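Local coordinates for coenzyme F420-dependent N(5),N(10)-methenyltetrahydromethanopterin reductase-related protein (Desulfurobacterium thermolithotrophum DSM 11699, PDB 6HUY), which binds the iron-guanylylpyridinol (FeGP) cofactor as a paralogue of the hydrogenase Hmd and probably accommodates methenyl-tetrahydrofolate, at the interface of chains A and B. Residues are numbered along the deposited sequence; one frame, centred on the assembly and turned at random. Chains: chain A, Coenzyme F420-dependent N(5),N(10)-methenyltetrahydromethanopterin reductase-related protein; chain B, Coenzyme F420-dependent N(5),N(10)-methenyltetrahydromethanopterin reductase-related protein.

Contact 1: the interface of chains A and B. Residues chain A 148-149, 155, 158, 192; chain B 269-270, 273.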
loop_
_atom_site.group_PDB
_atom_site.type_symbol
_atom_site.label_atom_id
_atom_site.label_comp_id
_atom_site.label_asym_id
_atom_site.label_seq_id
_atom_site.Cartn_x
_atom_site.Cartn_y
_atom_site.Cartn_z
ATOM N N ALA A 148 8.678 8.727 -17.512
ATOM C CA ALA A 148 7.566 9.068 -16.621
ATOM C C ALA A 148 6.690 10.125 -17.273
ATOM O O ALA A 148 6.272 11.103 -16.650
ATOM C CB ALA A 148 8.066 9.539 -15.252
ATOM N N ALA A 149 6.460 9.922 -18.568
ATOM C CA ALA A 149 5.794 10.844 -19.478
ATOM C C ALA A 149 5.984 10.281 -20.874
ATOM O O ALA A 149 6.797 9.376 -21.070
ATOM C CB ALA A 149 6.385 12.254 -19.391
ATOM N N GLN A 155 5.178 17.570 -21.159
ATOM C CA GLN A 155 5.278 17.080 -19.782
ATOM C C GLN A 155 6.564 16.302 -19.529
ATOM O O GLN A 155 6.955 16.125 -18.368
ATOM C CB GLN A 155 4.074 16.194 -19.445
ATOM C CG GLN A 155 2.738 16.929 -19.336
ATOM C CD GLN A 155 2.112 17.259 -20.688
ATOM O OE1 GLN A 155 2.681 16.975 -21.743
ATOM N NE2 GLN A 155 0.926 17.859 -20.653
ATOM N N HIS A 158 12.051 15.227 -17.674
ATOM C CA HIS A 158 12.768 14.503 -16.631
ATOM C C HIS A 158 13.026 13.070 -17.079
ATOM O O HIS A 158 12.497 12.604 -18.090
ATOM C CB HIS A 158 11.949 14.494 -15.344
ATOM C CG HIS A 158 10.529 14.092 -15.573
ATOM N ND1 HIS A 158 9.544 15.001 -15.897
ATOM C CD2 HIS A 158 9.944 12.875 -15.612
ATOM C CE1 HIS A 158 8.401 14.364 -16.074
ATOM N NE2 HIS A 158 8.616 13.072 -15.912
ATOM N N TYR A 192 16.158 12.286 -11.902
ATOM C CA TYR A 192 15.678 11.835 -10.598
ATOM C C TYR A 192 16.251 10.443 -10.346
ATOM O O TYR A 192 15.858 9.477 -11.002
ATOM C CB TYR A 192 14.147 11.816 -10.546
ATOM C CG TYR A 192 13.500 13.180 -10.596
ATOM C CD1 TYR A 192 13.696 14.103 -9.573
ATOM C CD2 TYR A 192 12.680 13.546 -11.661
ATOM C CE1 TYR A 192 13.102 15.360 -9.607
ATOM C CE2 TYR A 192 12.073 14.803 -11.706
ATOM C CZ TYR A 192 12.291 15.707 -10.678
ATOM O OH TYR A 192 11.704 16.951 -10.719
ATOM N N ALA B 269 6.280 15.322 -10.964
ATOM C CA ALA B 269 6.589 15.385 -12.386
ATOM C C ALA B 269 5.924 14.238 -13.129
ATOM O O ALA B 269 5.326 14.433 -14.195
ATOM C CB ALA B 269 8.099 15.354 -12.581
ATOM N N SER B 270 5.997 13.037 -12.560
ATOM C CA SER B 270 5.409 11.866 -13.195
ATOM C C SER B 270 3.890 11.978 -13.284
ATOM O O SER B 270 3.286 11.560 -14.278
ATOM C CB SER B 270 5.802 10.615 -12.418
ATOM O OG SER B 270 5.215 9.469 -12.992
ATOM N N SER B 273 1.569 13.630 -16.382
ATOM C CA SER B 273 1.186 12.936 -17.611
ATOM C C SER B 273 0.072 11.915 -17.394
ATOM O O SER B 273 -0.366 11.283 -18.361
ATOM C CB SER B 273 2.404 12.244 -18.242
ATOM O OG SER B 273 3.287 13.181 -18.846
HETATM O O HOH W 1 4.966 13.457 -16.752
#

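Contact 2: the interface of chains A and B. Residues chain A 267, 270-271, 274, 291; chain B 204, 207-208, 211.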
loop_
_atom_site.group_PDB
_atom_site.type_symbol
_atom_site.label_atom_id
_atom_site.label_comp_id
_atom_site.label_asym_id
_atom_site.label_seq_id
_atom_site.Cartn_x
_atom_site.Cartn_y
_atom_site.Cartn_z
ATOM N N MET A 267 -17.110 0.687 5.131
ATOM C CA MET A 267 -16.150 1.773 4.961
ATOM C C MET A 267 -16.834 3.132 5.079
ATOM O O MET A 267 -16.339 4.036 5.764
ATOM C CB MET A 267 -15.465 1.640 3.604
ATOM C CG MET A 267 -14.450 0.517 3.510
ATOM S SD MET A 267 -13.552 0.578 1.944
ATOM C CE MET A 267 -12.538 2.007 2.238
ATOM N N SER A 270 -17.820 3.711 8.721
ATOM C CA SER A 270 -16.634 4.013 9.517
ATOM C C SER A 270 -16.124 5.420 9.233
ATOM O O SER A 270 -15.798 6.176 10.155
ATOM C CB SER A 270 -15.545 2.984 9.227
ATOM O OG SER A 270 -14.327 3.354 9.860
ATOM N N LEU A 271 -16.047 5.786 7.955
ATOM C CA LEU A 271 -15.454 7.056 7.557
ATOM C C LEU A 271 -16.206 8.263 8.109
ATOM O O LEU A 271 -15.619 9.342 8.213
ATOM C CB LEU A 271 -15.400 7.114 6.026
ATOM C CG LEU A 271 -14.537 8.167 5.352
ATOM C CD1 LEU A 271 -13.089 8.060 5.773
ATOM C CD2 LEU A 271 -14.685 8.002 3.839
ATOM N N MET A 274 -14.512 10.014 10.936
ATOM C CA MET A 274 -13.173 10.530 10.682
ATOM C C MET A 274 -13.172 11.743 9.771
ATOM O O MET A 274 -12.098 12.181 9.349
ATOM C CB MET A 274 -12.292 9.426 10.107
ATOM C CG MET A 274 -11.700 8.520 11.171
ATOM S SD MET A 274 -10.781 9.462 12.412
ATOM C CE MET A 274 -9.461 10.138 11.393
ATOM N N LEU A 291 -17.415 6.980 -2.811
ATOM C CA LEU A 291 -17.864 5.677 -2.328
ATOM C C LEU A 291 -19.377 5.529 -2.417
ATOM O O LEU A 291 -19.884 4.414 -2.573
ATOM C CB LEU A 291 -17.408 5.457 -0.884
ATOM C CG LEU A 291 -15.909 5.252 -0.671
ATOM C CD1 LEU A 291 -15.609 5.115 0.818
ATOM C CD2 LEU A 291 -15.418 4.037 -1.458
ATOM N N ASP B 204 -10.423 1.403 11.857
ATOM C CA ASP B 204 -9.520 2.281 12.587
ATOM C C ASP B 204 -9.620 3.713 12.062
ATOM O O ASP B 204 -10.230 3.986 11.033
ATOM C CB ASP B 204 -8.069 1.803 12.459
ATOM C CG ASP B 204 -7.782 0.523 13.233
ATOM O OD1 ASP B 204 -8.643 0.060 14.014
ATOM O OD2 ASP B 204 -6.662 -0.016 13.056
ATOM N N ILE B 207 -8.982 4.583 8.435
ATOM C CA ILE B 207 -9.952 4.503 7.350
ATOM C C ILE B 207 -9.738 5.661 6.386
ATOM O O ILE B 207 -10.070 5.564 5.198
ATOM C CB ILE B 207 -11.386 4.500 7.921
ATOM C CG1 ILE B 207 -12.434 4.327 6.809
ATOM C CG2 ILE B 207 -11.660 5.800 8.682
ATOM C CD1 ILE B 207 -12.293 3.051 5.933
ATOM N N VAL B 208 -9.186 6.776 6.878
ATOM C CA VAL B 208 -8.866 7.902 6.006
ATOM C C VAL B 208 -7.959 7.438 4.870
ATOM O O VAL B 208 -8.220 7.711 3.688
ATOM C CB VAL B 208 -8.222 9.037 6.822
ATOM C CG1 VAL B 208 -7.724 10.142 5.904
ATOM C CG2 VAL B 208 -9.222 9.602 7.823
ATOM N N ALA B 211 -9.696 4.511 2.666
ATOM C CA ALA B 211 -10.733 4.946 1.736
ATOM C C ALA B 211 -10.142 5.758 0.590
ATOM O O ALA B 211 -10.534 5.589 -0.571
ATOM C CB ALA B 211 -11.785 5.751 2.488
#

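Contact 3: the interface of chains A and B. Residues chain A 216-217, 220, 274, 281, 284; chain B 208-209.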
loop_
_atom_site.group_PDB
_atom_site.type_symbol
_atom_site.label_atom_id
_atom_site.label_comp_id
_atom_site.label_asym_id
_atom_site.label_seq_id
_atom_site.Cartn_x
_atom_site.Cartn_y
_atom_site.Cartn_z
ATOM N N GLY A 216 -3.029 10.470 0.673
ATOM C CA GLY A 216 -3.961 10.055 1.710
ATOM C C GLY A 216 -3.273 9.642 3.000
ATOM O O GLY A 216 -3.818 9.840 4.090
ATOM N N ALA A 217 -2.068 9.074 2.900
ATOM C CA ALA A 217 -1.294 8.778 4.101
ATOM C C ALA A 217 -0.875 10.067 4.798
ATOM O O ALA A 217 -0.943 10.161 6.029
ATOM C CB ALA A 217 -0.078 7.931 3.743
ATOM N N TYR A 220 -4.062 11.721 6.558
ATOM C CA TYR A 220 -4.288 11.093 7.856
ATOM C C TYR A 220 -3.248 11.549 8.879
ATOM O O TYR A 220 -3.586 11.802 10.040
ATOM C CB TYR A 220 -4.293 9.563 7.694
ATOM C CG TYR A 220 -4.365 8.774 8.983
ATOM C CD1 TYR A 220 -5.142 9.208 10.058
ATOM C CD2 TYR A 220 -3.678 7.575 9.115
ATOM C CE1 TYR A 220 -5.203 8.470 11.246
ATOM C CE2 TYR A 220 -3.743 6.824 10.291
ATOM C CZ TYR A 220 -4.498 7.275 11.353
ATOM O OH TYR A 220 -4.558 6.534 12.526
ATOM N N MET A 274 -14.512 10.014 10.936
ATOM C CA MET A 274 -13.173 10.530 10.682
ATOM C C MET A 274 -13.172 11.743 9.771
ATOM O O MET A 274 -12.098 12.181 9.349
ATOM C CB MET A 274 -12.292 9.426 10.107
ATOM C CG MET A 274 -11.700 8.520 11.171
ATOM S SD MET A 274 -10.781 9.462 12.412
ATOM C CE MET A 274 -9.461 10.138 11.393
ATOM N N GLN A 281 -9.339 18.151 5.043
ATOM C CA GLN A 281 -9.410 16.770 4.562
ATOM C C GLN A 281 -10.079 16.713 3.195
ATOM O O GLN A 281 -11.103 16.049 3.020
ATOM C CB GLN A 281 -10.160 15.892 5.560
ATOM C CG GLN A 281 -9.489 15.790 6.918
ATOM C CD GLN A 281 -10.282 14.947 7.897
ATOM O OE1 GLN A 281 -10.784 15.448 8.899
ATOM N NE2 GLN A 281 -10.408 13.662 7.605
ATOM N N THR A 284 -10.352 13.044 1.905
ATOM C CA THR A 284 -11.331 12.252 2.643
ATOM C C THR A 284 -12.747 12.572 2.190
ATOM O O THR A 284 -13.574 11.668 2.001
ATOM C CB THR A 284 -11.191 12.506 4.146
ATOM O OG1 THR A 284 -9.828 12.305 4.551
ATOM C CG2 THR A 284 -12.082 11.560 4.931
ATOM N N VAL B 208 -9.186 6.776 6.878
ATOM C CA VAL B 208 -8.866 7.902 6.006
ATOM C C VAL B 208 -7.959 7.438 4.870
ATOM O O VAL B 208 -8.220 7.711 3.688
ATOM C CB VAL B 208 -8.222 9.037 6.822
ATOM C CG1 VAL B 208 -7.724 10.142 5.904
ATOM C CG2 VAL B 208 -9.222 9.602 7.823
ATOM N N THR B 209 -6.884 6.708 5.214
ATOM C CA THR B 209 -5.943 6.214 4.211
ATOM C C THR B 209 -6.525 5.044 3.424
ATOM O O THR B 209 -6.295 4.930 2.211
ATOM C CB THR B 209 -4.627 5.816 4.887
ATOM O OG1 THR B 209 -4.056 6.964 5.535
ATOM C CG2 THR B 209 -3.617 5.291 3.899
#

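Contact 1: the interface of chains A and B
The loop of chain A between strands 141-144 and 158-163 and the start of the second strand meet helix 264-272 of chain B, where A:His158 faces B:Ala269. The methyl CB of B:Ala269 lies over one face of the imidazole, offset toward its rim and 3.8 Å from the ring centroid, a CH-pi contact that suits a small residue. CG of A:His158 stands between its backbone N and carbonyl carbon (chi1 49°), which turns the ring toward its own loop. There NE2 donates to the carbonyl O of A:Ala148 at 3.1 Å, nearly straight at 164°; the acceptor lies in the ring plane, whereas NE2 sits above the carbonyl plane. Replacing the histidine with an alanine would probably leave the B:Ala269 methyl without its ring surface and the A:Ala148 carbonyl without this donor. A water joins the subunits, 2.7 Å from A:Ala148 O and 2.8 Å from the carbonyl O of B:Ala269. The hydroxyl OG of B:Ser273 lies 2.7 Å from the same water. B:Ser270 adds a compact contact, its CB 3.8 Å from CB of A:Ala148. Small side chains and shared water are likely to help seat the N-terminal region of one subunit against the helical part of the other, as an intertwined Hmd-type dimer requires.

Contact 2: the interface of chains A and B
This is an apolar helix-packing interface between two copies of the protein, in which B:Ile207 packs among A:Met267, A:Leu271 and A:Met274, and B:Ala211 lies against the first two; it probably contributes to holding the dimer together. Branched B:Ile207 serves several neighbours at once. With CG1 anti to the backbone N (chi1 -176°), its CD1 extends to 3.8 Å from the thiomethyl CE of A:Met267, while CG2 turns the other way and meets CG of A:Met274 at 3.7 Å. At the root of the longer branch, CG1 packs 3.9 Å from CD1 of A:Leu271, the two side chains crossing at a slant. OG of A:Ser270 also lies against the isoleucine, 3.7 Å from its CB. One turn further along, B:Ala211 is small enough for A:Met267 to lay its CE against the helix backbone, 3.5 Å from CA, a tight fit; the bend in the flexible thioether at chi3 (72°) helps bring that methyl there. The other branch of A:Leu271, CD2, touches CB of B:Ala211 at 3.9 Å. A:Met274 crosses B:Val208 at about a right angle, its CE 3.6 Å from CG2. In the fold, the first turns of helix 207-228 of chain B lie against helix 264-271 and the following 3-10 turn 272-274 of chain A, with A:Leu291 of helix 282-292 at the margin.

Contact 3: the interface of chains A and B
B:Thr209 and A:Gly216 make a polar link across this helix-to-helix contact, in which the 207-228 helices of both chains meet. The hydroxyl OG1 of B:Thr209 donates to the carbonyl O of A:Gly216 at 3.2 Å. It comes from above the carbonyl plane, with a C=O...OG1 angle of 107° at the oxygen, a geometry that suggests a modest bond. The glycine has no side chain to hold the partner helix away, and threonine offers both a donor and a methyl group. With OG1 beside its own backbone N (chi1 -61°), the hydroxyl also rests 3.4 Å from CB of A:Tyr220, and the two side chains cross at about a right angle.

Van der Waals packing centres on B:Val208, whose two methyls point to different neighbours. CG1 lies 3.9 Å from CB of A:Tyr220 and 3.3 Å from OG1 of A:Thr284, while CG2 faces A:Met274. A beta-branched valine suits this place because it spreads its bulk close to the backbone of its helix and can touch both helix 207-228 and helix 282-292 of chain A.

Within chain A, a second-shell bond ties the surroundings together. A:Gln281 extends through chi2 (178°), carrying its amide to the end of the 3-10 turn at A:Met274, and a weak further bond may run to A:Thr284. The amide NE2 of A:Gln281 donates in the carbonyl plane to the backbone O of A:Met274, at 2.8 Å.

Contacts 2 and 3 form one continuous region, their C-alpha centres about 8 Å apart, and share A:Met274 and B:Val208; helix 207-228 of chain B supplies both. Contact 1 lies apart, about 31 Å from contact 2 and 26 Å from contact 3. It uses helix 264-272 of chain B, whereas contact 2 uses the corresponding helix, 264-271, of chain A. The same stretch of sequence thus meets an N-terminal region in contact 1 and helix 207-228 of chain B in contact 2, while contact 3 brings the 207-228 helices of both chains together. This fits an intertwined dimer, as in the Hmd family.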